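Type IV pilus secretin PilQ family protein (Vibrio cholerae, PDB 6W6M) assembles as a fourteen-subunit secretin in the outer membrane, forming the channel through which the type IV competence pilus probably passes. Local coordinates at residues Q320-A325 with S423-T428; V340-M345 with F377-L382; S391-V396 with D406-A411; L476-S481 with I562-K567. One frame throughout, in Å; residues are numbered along the deposited sequence.

Contact 1: Q320-A325 with S423-T428; sequences QVQIEA and SPRLIT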
loop_
_atom_site.group_PDB
_atom_site.type_symbol
_atom_site.label_atom_id
_atom_site.label_comp_id
_atom_site.label_asym_id
_atom_site.label_seq_id
_atom_site.Cartn_x
_atom_site.Cartn_y
_atom_site.Cartn_z
ATOM N N GLN A 320 -36.152 -28.420 33.887
ATOM C CA GLN A 320 -34.721 -28.668 33.858
ATOM C C GLN A 320 -34.459 -30.108 33.466
ATOM O O GLN A 320 -35.210 -31.009 33.839
ATOM C CB GLN A 320 -34.086 -28.383 35.201
ATOM C CG GLN A 320 -34.113 -26.945 35.577
ATOM C CD GLN A 320 -33.543 -26.728 36.932
ATOM O OE1 GLN A 320 -33.063 -25.649 37.243
ATOM N NE2 GLN A 320 -33.611 -27.742 37.766
ATOM N N VAL A 321 -33.389 -30.316 32.713
ATOM C CA VAL A 321 -33.045 -31.618 32.158
ATOM C C VAL A 321 -31.631 -31.977 32.581
ATOM O O VAL A 321 -30.766 -31.105 32.711
ATOM C CB VAL A 321 -33.174 -31.630 30.620
ATOM C CG1 VAL A 321 -32.702 -32.936 30.058
ATOM C CG2 VAL A 321 -34.592 -31.390 30.216
ATOM N N GLN A 322 -31.403 -33.269 32.775
ATOM C CA GLN A 322 -30.108 -33.833 33.117
ATOM C C GLN A 322 -29.669 -34.767 32.003
ATOM O O GLN A 322 -30.386 -35.709 31.674
ATOM C CB GLN A 322 -30.205 -34.585 34.438
ATOM C CG GLN A 322 -28.928 -35.229 34.899
ATOM C CD GLN A 322 -29.148 -36.103 36.105
ATOM O OE1 GLN A 322 -30.122 -35.928 36.839
ATOM N NE2 GLN A 322 -28.252 -37.059 36.315
ATOM N N ILE A 323 -28.497 -34.515 31.427
ATOM C CA ILE A 323 -28.011 -35.272 30.276
ATOM C C ILE A 323 -26.709 -35.973 30.637
ATOM O O ILE A 323 -25.819 -35.379 31.253
ATOM C CB ILE A 323 -27.827 -34.381 29.025
ATOM C CG1 ILE A 323 -29.168 -33.833 28.546
ATOM C CG2 ILE A 323 -27.203 -35.158 27.889
ATOM C CD1 ILE A 323 -29.433 -32.429 28.968
ATOM N N GLU A 324 -26.619 -37.256 30.305
ATOM C CA GLU A 324 -25.425 -38.027 30.610
ATOM C C GLU A 324 -24.946 -38.892 29.455
ATOM O O GLU A 324 -25.637 -39.799 29.013
ATOM C CB GLU A 324 -25.646 -38.901 31.842
ATOM C CG GLU A 324 -24.405 -39.673 32.247
ATOM C CD GLU A 324 -24.613 -40.499 33.494
ATOM O OE1 GLU A 324 -25.742 -40.498 34.022
ATOM O OE2 GLU A 324 -23.647 -41.149 33.942
ATOM N N ALA A 325 -23.744 -38.600 28.984
ATOM C CA ALA A 325 -23.118 -39.342 27.899
ATOM C C ALA A 325 -22.203 -40.423 28.456
ATOM O O ALA A 325 -21.744 -40.356 29.589
ATOM C CB ALA A 325 -22.343 -38.404 26.973
ATOM N N SER A 423 -17.716 -40.882 31.363
ATOM C CA SER A 423 -19.095 -40.394 31.343
ATOM C C SER A 423 -19.213 -39.006 31.956
ATOM O O SER A 423 -19.182 -38.855 33.184
ATOM C CB SER A 423 -20.024 -41.371 32.052
ATOM O OG SER A 423 -19.697 -41.472 33.412
ATOM N N PRO A 424 -19.368 -37.964 31.132
ATOM C CA PRO A 424 -19.741 -36.642 31.664
ATOM C C PRO A 424 -21.244 -36.441 31.860
ATOM O O PRO A 424 -22.045 -37.140 31.248
ATOM C CB PRO A 424 -19.176 -35.685 30.609
ATOM C CG PRO A 424 -19.101 -36.473 29.380
ATOM C CD PRO A 424 -18.847 -37.881 29.759
ATOM N N ARG A 425 -21.640 -35.496 32.709
ATOM C CA ARG A 425 -23.045 -35.192 32.957
ATOM C C ARG A 425 -23.236 -33.688 33.007
ATOM O O ARG A 425 -22.303 -32.936 33.267
ATOM C CB ARG A 425 -23.556 -35.762 34.277
ATOM C CG ARG A 425 -23.044 -37.083 34.659
ATOM C CD ARG A 425 -22.860 -37.142 36.144
ATOM N NE ARG A 425 -24.035 -36.671 36.849
ATOM C CZ ARG A 425 -24.139 -36.654 38.169
ATOM N NH1 ARG A 425 -25.241 -36.207 38.750
ATOM N NH2 ARG A 425 -23.133 -37.085 38.910
ATOM N N LEU A 426 -24.478 -33.268 32.810
ATOM C CA LEU A 426 -24.836 -31.861 32.897
ATOM C C LEU A 426 -26.271 -31.753 33.372
ATOM O O LEU A 426 -27.070 -32.664 33.181
ATOM C CB LEU A 426 -24.709 -31.163 31.544
ATOM C CG LEU A 426 -23.364 -31.008 30.872
ATOM C CD1 LEU A 426 -23.587 -30.427 29.521
ATOM C CD2 LEU A 426 -22.514 -30.109 31.694
ATOM N N ILE A 427 -26.594 -30.608 33.959
ATOM C CA ILE A 427 -27.974 -30.197 34.187
ATOM C C ILE A 427 -28.145 -28.810 33.580
ATOM O O ILE A 427 -27.216 -28.001 33.606
ATOM C CB ILE A 427 -28.355 -30.220 35.682
ATOM C CG1 ILE A 427 -28.337 -31.647 36.207
ATOM C CG2 ILE A 427 -29.708 -29.581 35.931
ATOM C CD1 ILE A 427 -28.436 -31.751 37.680
ATOM N N THR A 428 -29.306 -28.549 32.987
ATOM C CA THR A 428 -29.534 -27.286 32.289
ATOM C C THR A 428 -31.032 -27.015 32.220
ATOM O O THR A 428 -31.849 -27.849 32.610
ATOM C CB THR A 428 -28.905 -27.308 30.891
ATOM O OG1 THR A 428 -28.958 -26.001 30.315
ATOM C CG2 THR A 428 -29.631 -28.280 29.994
#
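V321 to E324 run beside T428 to R425 as antiparallel neighbours, the axes of the two short strands 4.7 Å apart at an angle of 169°. V321–T428 and I323–L426 are hydrogen-bonded pairs, each closed by two backbone bonds. Q322–I427 and E324–R425 are the non-hydrogen-bonded pairs between and beyond them, their CA atoms closer together. A325 N adds a bond to P424 O at 3.2 Å. V321, I323, L426 and T428 share one face, where L426 packs on L464 and V466 of strand 456-471. On the other, Q322 leaves the strand with CG anti to the backbone N (chi1 179°) and rests CG on I427 CG1 at 3.9 Å. R425, bent at chi2 and chi3, lies alongside the extended E324, CG to CG 3.8 Å, both pointing the same way. The carboxylate and guanidinium do not meet: E324 OE1 stays 5.1 Å from R425 NE. On this face R425 and I427 also pack on V519 of a neighbouring subunit, and S423 to R425 pair with a strand of that subunit. Backbone bonding thus carries the contact, while the opposite charges of E324 and R425 would attract only at a distance, their aliphatic stems doing the touching.

Contact 2: V340-M345 with F377-L382; sequences VRWGVM and FLNVNL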
loop_
_atom_site.group_PDB
_atom_site.type_symbol
_atom_site.label_atom_id
_atom_site.label_comp_id
_atom_site.label_asym_id
_atom_site.label_seq_id
_atom_site.Cartn_x
_atom_site.Cartn_y
_atom_site.Cartn_z
ATOM N N VAL A 340 14.195 -70.055 13.353
ATOM C CA VAL A 340 15.228 -71.084 13.417
ATOM C C VAL A 340 16.522 -70.595 12.782
ATOM O O VAL A 340 16.525 -69.927 11.745
ATOM C CB VAL A 340 14.767 -72.393 12.744
ATOM C CG1 VAL A 340 15.881 -73.391 12.713
ATOM C CG2 VAL A 340 13.605 -72.984 13.485
ATOM N N ARG A 341 17.642 -70.977 13.392
ATOM C CA ARG A 341 18.953 -70.536 12.928
ATOM C C ARG A 341 19.902 -71.724 13.023
ATOM O O ARG A 341 20.211 -72.158 14.131
ATOM C CB ARG A 341 19.437 -69.375 13.787
ATOM C CG ARG A 341 20.117 -68.265 13.051
ATOM C CD ARG A 341 19.987 -66.979 13.819
ATOM N NE ARG A 341 20.483 -67.095 15.180
ATOM C CZ ARG A 341 21.547 -66.452 15.644
ATOM N NH1 ARG A 341 22.224 -65.637 14.854
ATOM N NH2 ARG A 341 21.927 -66.618 16.901
ATOM N N TRP A 342 20.369 -72.259 11.897
ATOM C CA TRP A 342 21.300 -73.378 12.002
ATOM C C TRP A 342 22.386 -73.312 10.945
ATOM O O TRP A 342 22.240 -72.669 9.904
ATOM C CB TRP A 342 20.600 -74.739 11.935
ATOM C CG TRP A 342 19.910 -75.080 10.665
ATOM C CD1 TRP A 342 18.583 -74.992 10.421
ATOM C CD2 TRP A 342 20.501 -75.618 9.479
ATOM N NE1 TRP A 342 18.304 -75.418 9.156
ATOM C CE2 TRP A 342 19.468 -75.810 8.553
ATOM C CE3 TRP A 342 21.807 -75.950 9.109
ATOM C CZ2 TRP A 342 19.695 -76.317 7.273
ATOM C CZ3 TRP A 342 22.032 -76.452 7.841
ATOM C CH2 TRP A 342 20.983 -76.628 6.939
ATOM N N GLY A 343 23.479 -74.017 11.232
ATOM C CA GLY A 343 24.639 -74.007 10.359
ATOM C C GLY A 343 25.466 -75.266 10.488
ATOM O O GLY A 343 25.409 -75.968 11.503
ATOM N N VAL A 344 26.250 -75.551 9.450
ATOM C CA VAL A 344 27.117 -76.719 9.411
ATOM C C VAL A 344 28.473 -76.306 8.855
ATOM O O VAL A 344 28.614 -75.277 8.196
ATOM C CB VAL A 344 26.521 -77.866 8.573
ATOM C CG1 VAL A 344 27.500 -79.009 8.457
ATOM C CG2 VAL A 344 25.236 -78.347 9.181
ATOM N N MET A 345 29.484 -77.119 9.144
ATOM C CA MET A 345 30.835 -76.820 8.673
ATOM C C MET A 345 31.649 -78.099 8.723
ATOM O O MET A 345 31.874 -78.633 9.809
ATOM C CB MET A 345 31.464 -75.738 9.542
ATOM C CG MET A 345 32.825 -75.292 9.119
ATOM S SD MET A 345 33.406 -73.938 10.148
ATOM C CE MET A 345 32.509 -72.559 9.465
ATOM N N PHE A 377 29.079 -68.204 8.500
ATOM C CA PHE A 377 28.982 -69.580 8.959
ATOM C C PHE A 377 27.598 -70.161 8.714
ATOM O O PHE A 377 27.485 -71.307 8.268
ATOM C CB PHE A 377 29.351 -69.649 10.443
ATOM C CG PHE A 377 29.000 -70.949 11.105
ATOM C CD1 PHE A 377 29.639 -72.121 10.749
ATOM C CD2 PHE A 377 28.049 -70.996 12.099
ATOM C CE1 PHE A 377 29.315 -73.310 11.354
ATOM C CE2 PHE A 377 27.726 -72.184 12.706
ATOM C CZ PHE A 377 28.362 -73.341 12.332
ATOM N N LEU A 378 26.545 -69.388 8.963
ATOM C CA LEU A 378 25.200 -69.938 9.077
ATOM C C LEU A 378 24.620 -70.303 7.717
ATOM O O LEU A 378 24.776 -69.564 6.745
ATOM C CB LEU A 378 24.288 -68.944 9.793
ATOM C CG LEU A 378 24.617 -68.633 11.258
ATOM C CD1 LEU A 378 23.728 -67.533 11.790
ATOM C CD2 LEU A 378 24.492 -69.868 12.125
ATOM N N ASN A 379 23.958 -71.456 7.657
ATOM C CA ASN A 379 23.258 -71.881 6.452
ATOM C C ASN A 379 21.874 -71.258 6.377
ATOM O O ASN A 379 21.529 -70.600 5.395
ATOM C CB ASN A 379 23.140 -73.405 6.416
ATOM C CG ASN A 379 24.330 -74.067 5.780
ATOM O OD1 ASN A 379 24.196 -74.818 4.824
ATOM N ND2 ASN A 379 25.505 -73.792 6.305
ATOM N N VAL A 380 21.068 -71.471 7.409
ATOM C CA VAL A 380 19.705 -70.964 7.465
ATOM C C VAL A 380 19.631 -69.969 8.606
ATOM O O VAL A 380 19.949 -70.307 9.751
ATOM C CB VAL A 380 18.696 -72.102 7.651
ATOM C CG1 VAL A 380 17.326 -71.552 7.914
ATOM C CG2 VAL A 380 18.690 -72.984 6.439
ATOM N N ASN A 381 19.205 -68.744 8.302
ATOM C CA ASN A 381 19.206 -67.631 9.253
ATOM C C ASN A 381 17.824 -66.979 9.262
ATOM O O ASN A 381 17.614 -65.962 8.606
ATOM C CB ASN A 381 20.296 -66.640 8.875
ATOM C CG ASN A 381 20.559 -65.623 9.948
ATOM O OD1 ASN A 381 20.410 -65.898 11.131
ATOM N ND2 ASN A 381 20.948 -64.430 9.541
ATOM N N LEU A 382 16.895 -67.532 10.040
ATOM C CA LEU A 382 15.510 -67.088 10.082
ATOM C C LEU A 382 15.070 -66.906 11.523
ATOM O O LEU A 382 14.070 -67.465 11.972
ATOM C CB LEU A 382 14.617 -68.077 9.347
ATOM C CG LEU A 382 14.940 -68.239 7.863
ATOM C CD1 LEU A 382 14.059 -69.268 7.226
ATOM C CD2 LEU A 382 14.810 -66.920 7.143
#
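V340 and L382 exchange two backbone hydrogen bonds. W342 N bonds V380 O at 2.9 Å, and W342 O in turn is gripped twice, by V380 N at 3.0 Å and, weakly, by N379 N at 3.1 Å. Two residues, N379 and V380, facing W342 make a classic beta bulge in the antiparallel pairing of strand 380-382 with strand 320-347; this is the end of the long strand remote from the chain's centre. Among the aromatic contacts, V380 lies over one face of the W342 indole: CB is 3.9 Å from the centroid of the five-membered ring, 20° off its normal, and CG2 lies over the same face, offset toward the rim at CE2 and CZ2. The ring gets there with CG between the backbone N and carbonyl carbon (chi1 64°). N379 CB approaches CZ3 of the same ring obliquely at 3.5 Å. M345 makes an oblique Met-aromatic contact, SD 5.3 Å from the centroid of F377, with its CB at the ring's edge. Of the polar side chains, R341 and N381 lie side by side, N381 OD1 next to the CG and CD methylenes of R341. The L378 side chain crosses that of R341 at a slant, CD1 3.9 Å from R341 CG, while R341 NH2 forms its salt bridge with E408.

Contact 3: S391-V396 with D406-A411; sequences SIAFQV and DLELSA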
loop_
_atom_site.group_PDB
_atom_site.type_symbol
_atom_site.label_atom_id
_atom_site.label_comp_id
_atom_site.label_asym_id
_atom_site.label_seq_id
_atom_site.Cartn_x
_atom_site.Cartn_y
_atom_site.Cartn_z
ATOM N N SER A 391 15.085 -68.308 23.318
ATOM C CA SER A 391 15.775 -69.222 22.422
ATOM C C SER A 391 16.388 -70.383 23.193
ATOM O O SER A 391 16.371 -70.425 24.421
ATOM C CB SER A 391 16.863 -68.490 21.637
ATOM O OG SER A 391 17.620 -67.659 22.497
ATOM N N ILE A 392 16.918 -71.341 22.440
ATOM C CA ILE A 392 17.733 -72.417 23.001
ATOM C C ILE A 392 18.549 -73.033 21.873
ATOM O O ILE A 392 18.050 -73.226 20.763
ATOM C CB ILE A 392 16.867 -73.465 23.741
ATOM C CG1 ILE A 392 17.753 -74.386 24.575
ATOM C CG2 ILE A 392 16.023 -74.268 22.781
ATOM C CD1 ILE A 392 16.998 -75.417 25.353
ATOM N N ALA A 393 19.811 -73.339 22.163
ATOM C CA ALA A 393 20.756 -73.766 21.140
ATOM C C ALA A 393 21.698 -74.922 21.444
ATOM O O ALA A 393 22.323 -74.964 22.504
ATOM C CB ALA A 393 21.591 -72.563 20.730
ATOM N N PHE A 394 21.782 -75.864 20.514
ATOM C CA PHE A 394 22.537 -77.097 20.665
ATOM C C PHE A 394 23.700 -77.118 19.683
ATOM O O PHE A 394 23.654 -76.500 18.616
ATOM C CB PHE A 394 21.654 -78.322 20.435
ATOM C CG PHE A 394 20.390 -78.324 21.244
ATOM C CD1 PHE A 394 19.186 -77.952 20.673
ATOM C CD2 PHE A 394 20.402 -78.705 22.572
ATOM C CE1 PHE A 394 18.025 -77.958 21.409
ATOM C CE2 PHE A 394 19.242 -78.713 23.311
ATOM C CZ PHE A 394 18.053 -78.339 22.729
ATOM N N GLN A 395 24.745 -77.858 20.042
ATOM C CA GLN A 395 25.980 -77.849 19.273
ATOM C C GLN A 395 26.607 -79.235 19.265
ATOM O O GLN A 395 26.385 -80.030 20.177
ATOM C CB GLN A 395 26.969 -76.837 19.845
ATOM C CG GLN A 395 28.158 -76.580 18.970
ATOM C CD GLN A 395 29.180 -75.710 19.638
ATOM O OE1 GLN A 395 29.495 -75.893 20.806
ATOM N NE2 GLN A 395 29.702 -74.749 18.905
ATOM N N VAL A 396 27.361 -79.526 18.210
ATOM C CA VAL A 396 28.231 -80.695 18.142
ATOM C C VAL A 396 29.522 -80.261 17.467
ATOM O O VAL A 396 29.534 -80.005 16.258
ATOM C CB VAL A 396 27.592 -81.859 17.374
ATOM C CG1 VAL A 396 28.631 -82.905 17.077
ATOM C CG2 VAL A 396 26.474 -82.469 18.174
ATOM N N ASP A 406 25.583 -76.463 14.419
ATOM C CA ASP A 406 24.852 -75.646 15.382
ATOM C C ASP A 406 23.378 -75.560 15.009
ATOM O O ASP A 406 23.036 -75.459 13.827
ATOM C CB ASP A 406 25.412 -74.235 15.430
ATOM C CG ASP A 406 26.761 -74.167 16.076
ATOM O OD1 ASP A 406 27.451 -75.199 16.122
ATOM O OD2 ASP A 406 27.128 -73.081 16.556
ATOM N N LEU A 407 22.511 -75.538 16.028
ATOM C CA LEU A 407 21.072 -75.417 15.808
ATOM C C LEU A 407 20.415 -74.643 16.939
ATOM O O LEU A 407 20.462 -75.088 18.084
ATOM C CB LEU A 407 20.419 -76.795 15.689
ATOM C CG LEU A 407 18.899 -76.853 15.526
ATOM C CD1 LEU A 407 18.463 -76.193 14.244
ATOM C CD2 LEU A 407 18.413 -78.281 15.552
ATOM N N GLU A 408 19.756 -73.525 16.619
ATOM C CA GLU A 408 19.076 -72.691 17.605
ATOM C C GLU A 408 17.621 -72.475 17.221
ATOM O O GLU A 408 17.315 -72.199 16.058
ATOM C CB GLU A 408 19.761 -71.338 17.749
ATOM C CG GLU A 408 19.141 -70.462 18.808
ATOM C CD GLU A 408 19.862 -69.142 18.972
ATOM O OE1 GLU A 408 20.828 -68.896 18.229
ATOM O OE2 GLU A 408 19.456 -68.337 19.838
ATOM N N LEU A 409 16.702 -72.572 18.205
ATOM C CA LEU A 409 15.287 -72.286 18.043
ATOM C C LEU A 409 14.920 -71.051 18.849
ATOM O O LEU A 409 15.491 -70.806 19.912
ATOM C CB LEU A 409 14.433 -73.458 18.511
ATOM C CG LEU A 409 14.556 -74.756 17.726
ATOM C CD1 LEU A 409 13.764 -75.842 18.404
ATOM C CD2 LEU A 409 14.075 -74.571 16.308
ATOM N N SER A 410 13.986 -70.282 18.353
ATOM C CA SER A 410 13.528 -69.120 19.101
ATOM C C SER A 410 12.042 -68.909 18.873
ATOM O O SER A 410 11.500 -69.283 17.833
ATOM C CB SER A 410 14.305 -67.861 18.727
ATOM O OG SER A 410 14.082 -67.521 17.378
ATOM N N ALA A 411 11.394 -68.290 19.855
ATOM C CA ALA A 411 9.943 -68.199 19.872
ATOM C C ALA A 411 9.503 -66.970 20.651
ATOM O O ALA A 411 10.276 -66.379 21.410
ATOM C CB ALA A 411 9.325 -69.455 20.470
#
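I392 and L409, like F394 and L407, are hydrogen-bonded pairs of two antiparallel strands whose axes come within 4.6 Å of each other. Four backbone bonds hold them, the F394 N to L407 O bond being nearly straight at 169°. Between and beside these lie the non-hydrogen-bonded pairs S391–S410, A393–E408 and Q395–D406, with CA-H...O contacts such as E408 CA to I392 O at 3.4 Å.

Polar and small side chains gather on one face. E408, extended with CG anti to the backbone N (chi1 -177°), passes A393 with CB 3.7 Å from A393 CB and ends beside S391. Its OE1 is engaged by R341, and S391 OG bonds G355 O of a neighbouring subunit, so both polar ends have partners outside the pair. Next along, D406 and Q395 lie side by side and point the same way, D406 OD1 3.6 Å from Q395 NE2, with carboxylate and amide planes turned 66° apart: a loose approach rather than a bond. S391 and S410 meet through their CB atoms at 3.9 Å.

Apolar side chains take the other face: I392, F394, L407 and L409. F394 and L409 lie on the surface, L409 also touching V340, and L407 packs on V340 and W342 of strand 320-347.

Across the interface A393, F394 and Q395 pair antiparallel with a strand of that same neighbouring subunit, and N360 ND2 of it bonds A393 O. The arrangement is a beta hairpin, strands 390-397 and 404-429, built into an intersubunit sheet, as expected of the multimeric beta barrel of secretins.

Contact 4: L476-S481 with I562-K567; sequences LVLDLS and IFVTPK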
loop_
_atom_site.group_PDB
_atom_site.type_symbol
_atom_site.label_atom_id
_atom_site.label_comp_id
_atom_site.label_asym_id
_atom_site.label_seq_id
_atom_site.Cartn_x
_atom_site.Cartn_y
_atom_site.Cartn_z
ATOM N N LEU A 476 -37.724 -36.220 24.396
ATOM C CA LEU A 476 -36.738 -35.167 24.218
ATOM C C LEU A 476 -36.181 -35.191 22.803
ATOM O O LEU A 476 -35.987 -36.256 22.215
ATOM C CB LEU A 476 -35.573 -35.323 25.198
ATOM C CG LEU A 476 -35.620 -34.947 26.677
ATOM C CD1 LEU A 476 -36.033 -33.521 26.845
ATOM C CD2 LEU A 476 -36.503 -35.868 27.473
ATOM N N VAL A 477 -35.908 -34.008 22.270
ATOM C CA VAL A 477 -35.150 -33.841 21.036
ATOM C C VAL A 477 -33.822 -33.223 21.447
ATOM O O VAL A 477 -33.794 -32.136 22.028
ATOM C CB VAL A 477 -35.874 -32.965 20.008
ATOM C CG1 VAL A 477 -34.990 -32.732 18.812
ATOM C CG2 VAL A 477 -37.170 -33.594 19.585
ATOM N N LEU A 478 -32.717 -33.905 21.160
ATOM C CA LEU A 478 -31.399 -33.456 21.591
ATOM C C LEU A 478 -30.531 -33.093 20.397
ATOM O O LEU A 478 -30.386 -33.898 19.472
ATOM C CB LEU A 478 -30.708 -34.535 22.422
ATOM C CG LEU A 478 -31.301 -34.938 23.773
ATOM C CD1 LEU A 478 -30.546 -36.105 24.335
ATOM C CD2 LEU A 478 -31.292 -33.801 24.754
ATOM N N ASP A 479 -29.941 -31.894 20.431
ATOM C CA ASP A 479 -28.839 -31.521 19.502
ATOM C C ASP A 479 -27.487 -31.765 20.181
ATOM O O ASP A 479 -27.164 -31.028 21.125
ATOM C CB ASP A 479 -28.951 -30.060 19.063
ATOM C CG ASP A 479 -30.026 -29.816 18.018
ATOM O OD1 ASP A 479 -30.425 -30.789 17.350
ATOM O OD2 ASP A 479 -30.454 -28.653 17.883
ATOM N N LEU A 480 -26.727 -32.752 19.698
ATOM C CA LEU A 480 -25.664 -33.409 20.506
ATOM C C LEU A 480 -24.307 -33.192 19.827
ATOM O O LEU A 480 -24.222 -33.402 18.606
ATOM C CB LEU A 480 -25.979 -34.904 20.610
ATOM C CG LEU A 480 -27.252 -35.258 21.373
ATOM C CD1 LEU A 480 -27.534 -36.748 21.282
ATOM C CD2 LEU A 480 -27.150 -34.822 22.825
ATOM N N SER A 481 -23.292 -32.798 20.599
ATOM C CA SER A 481 -21.875 -32.988 20.194
ATOM C C SER A 481 -21.102 -33.659 21.332
ATOM O O SER A 481 -21.122 -33.123 22.448
ATOM C CB SER A 481 -21.246 -31.675 19.813
ATOM O OG SER A 481 -20.819 -31.694 18.462
ATOM N N ILE A 562 -20.987 -45.251 21.953
ATOM C CA ILE A 562 -21.401 -44.016 22.616
ATOM C C ILE A 562 -22.881 -44.095 22.977
ATOM O O ILE A 562 -23.718 -44.359 22.112
ATOM C CB ILE A 562 -21.119 -42.785 21.736
ATOM C CG1 ILE A 562 -19.612 -42.602 21.558
ATOM C CG2 ILE A 562 -21.714 -41.548 22.355
ATOM C CD1 ILE A 562 -19.223 -41.607 20.525
ATOM N N PHE A 563 -23.201 -43.872 24.251
ATOM C CA PHE A 563 -24.561 -43.881 24.777
ATOM C C PHE A 563 -24.949 -42.499 25.285
ATOM O O PHE A 563 -24.096 -41.693 25.650
ATOM C CB PHE A 563 -24.731 -44.857 25.949
ATOM C CG PHE A 563 -24.351 -46.261 25.648
ATOM C CD1 PHE A 563 -23.050 -46.687 25.798
ATOM C CD2 PHE A 563 -25.300 -47.175 25.259
ATOM C CE1 PHE A 563 -22.701 -47.984 25.536
ATOM C CE2 PHE A 563 -24.952 -48.473 24.995
ATOM C CZ PHE A 563 -23.650 -48.876 25.136
ATOM N N VAL A 564 -26.256 -42.252 25.369
ATOM C CA VAL A 564 -26.774 -41.036 25.983
ATOM C C VAL A 564 -28.091 -41.358 26.669
ATOM O O VAL A 564 -28.849 -42.217 26.220
ATOM C CB VAL A 564 -26.934 -39.889 24.958
ATOM C CG1 VAL A 564 -27.935 -40.233 23.896
ATOM C CG2 VAL A 564 -27.340 -38.625 25.650
ATOM N N THR A 565 -28.352 -40.676 27.782
ATOM C CA THR A 565 -29.599 -40.848 28.523
ATOM C C THR A 565 -30.038 -39.550 29.192
ATOM O O THR A 565 -29.363 -39.056 30.096
ATOM C CB THR A 565 -29.467 -41.966 29.559
ATOM O OG1 THR A 565 -30.612 -41.976 30.411
ATOM C CG2 THR A 565 -28.232 -41.799 30.388
ATOM N N PRO A 566 -31.151 -38.967 28.768
ATOM C CA PRO A 566 -31.661 -37.753 29.404
ATOM C C PRO A 566 -32.685 -38.067 30.490
ATOM O O PRO A 566 -33.071 -39.211 30.705
ATOM C CB PRO A 566 -32.312 -37.021 28.233
ATOM C CG PRO A 566 -32.824 -38.109 27.396
ATOM C CD PRO A 566 -31.893 -39.280 27.541
ATOM N N LYS A 567 -33.048 -37.030 31.243
ATOM C CA LYS A 567 -33.994 -37.139 32.354
ATOM C C LYS A 567 -34.517 -35.764 32.757
ATOM O O LYS A 567 -33.751 -34.810 32.858
ATOM C CB LYS A 567 -33.316 -37.781 33.568
ATOM C CG LYS A 567 -34.270 -38.238 34.656
ATOM C CD LYS A 567 -35.236 -39.284 34.132
ATOM C CE LYS A 567 -36.137 -39.809 35.237
ATOM N NZ LYS A 567 -37.130 -40.789 34.718
#
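The pyrrolidine ring of P566 is the ring that touches across this contact, and two leucines meet it at neighbouring carbons: L476 CG lies 4.2 Å from P566 CB, and L478 CD1 lies 4.3 Å from P566 CG. L478 also reaches V564, with the same CD1 4.3 Å from V564 CG2, so its methyl bridges V564 and P566, which both point toward 476-481. Farther along, L480 CD1 touches V564 CG1 at 4.4 Å. Both L478 and L480 hold CD1 anti to CA (chi2 174°), which extends that methyl outward from the strand. V564 turns CG1 between its backbone N and carbonyl carbon (chi1 63°), offering one methyl to each leucine. No hydrogen bond joins the segments: their axes stay 9.2 Å apart, the strand directions differ by 129°, and all the contact is made by buried apolar side chains. More apolar residues close round it, P468 and I470 of strand 456-471 beside L478 and L476, and V518 and L520 beside V564. The alternating leucines of one sheet thus face the V564 and P566 side of another, a face-to-face packing of two beta-sheets consistent with the double-walled barrel known from secretins, in which an inner gate sheet lies against the outer wall.

Overall arrangement
The contacts fall into two groups at opposite ends of long strands. Contacts 1 and 4 have centres 9 Å apart near the centre of the folded chain and touch through strand 549-568, with Q322 N 2.8 Å from K567 O. Contacts 2 and 3, their centres 10 Å apart, meet through R341 NH2 and E408 OE1 at 2.9 Å and through G343 O and D406 N. From contact 1 to contact 3 the centres are 62 Å apart and the nearest atoms about 39 Å, a gap spanned by strands 320-347 and 404-429, which contribute to both groups. Contacts 1, 2 and 3 each touch the same neighbouring subunit; contact 4 joins two sheets of the one chain.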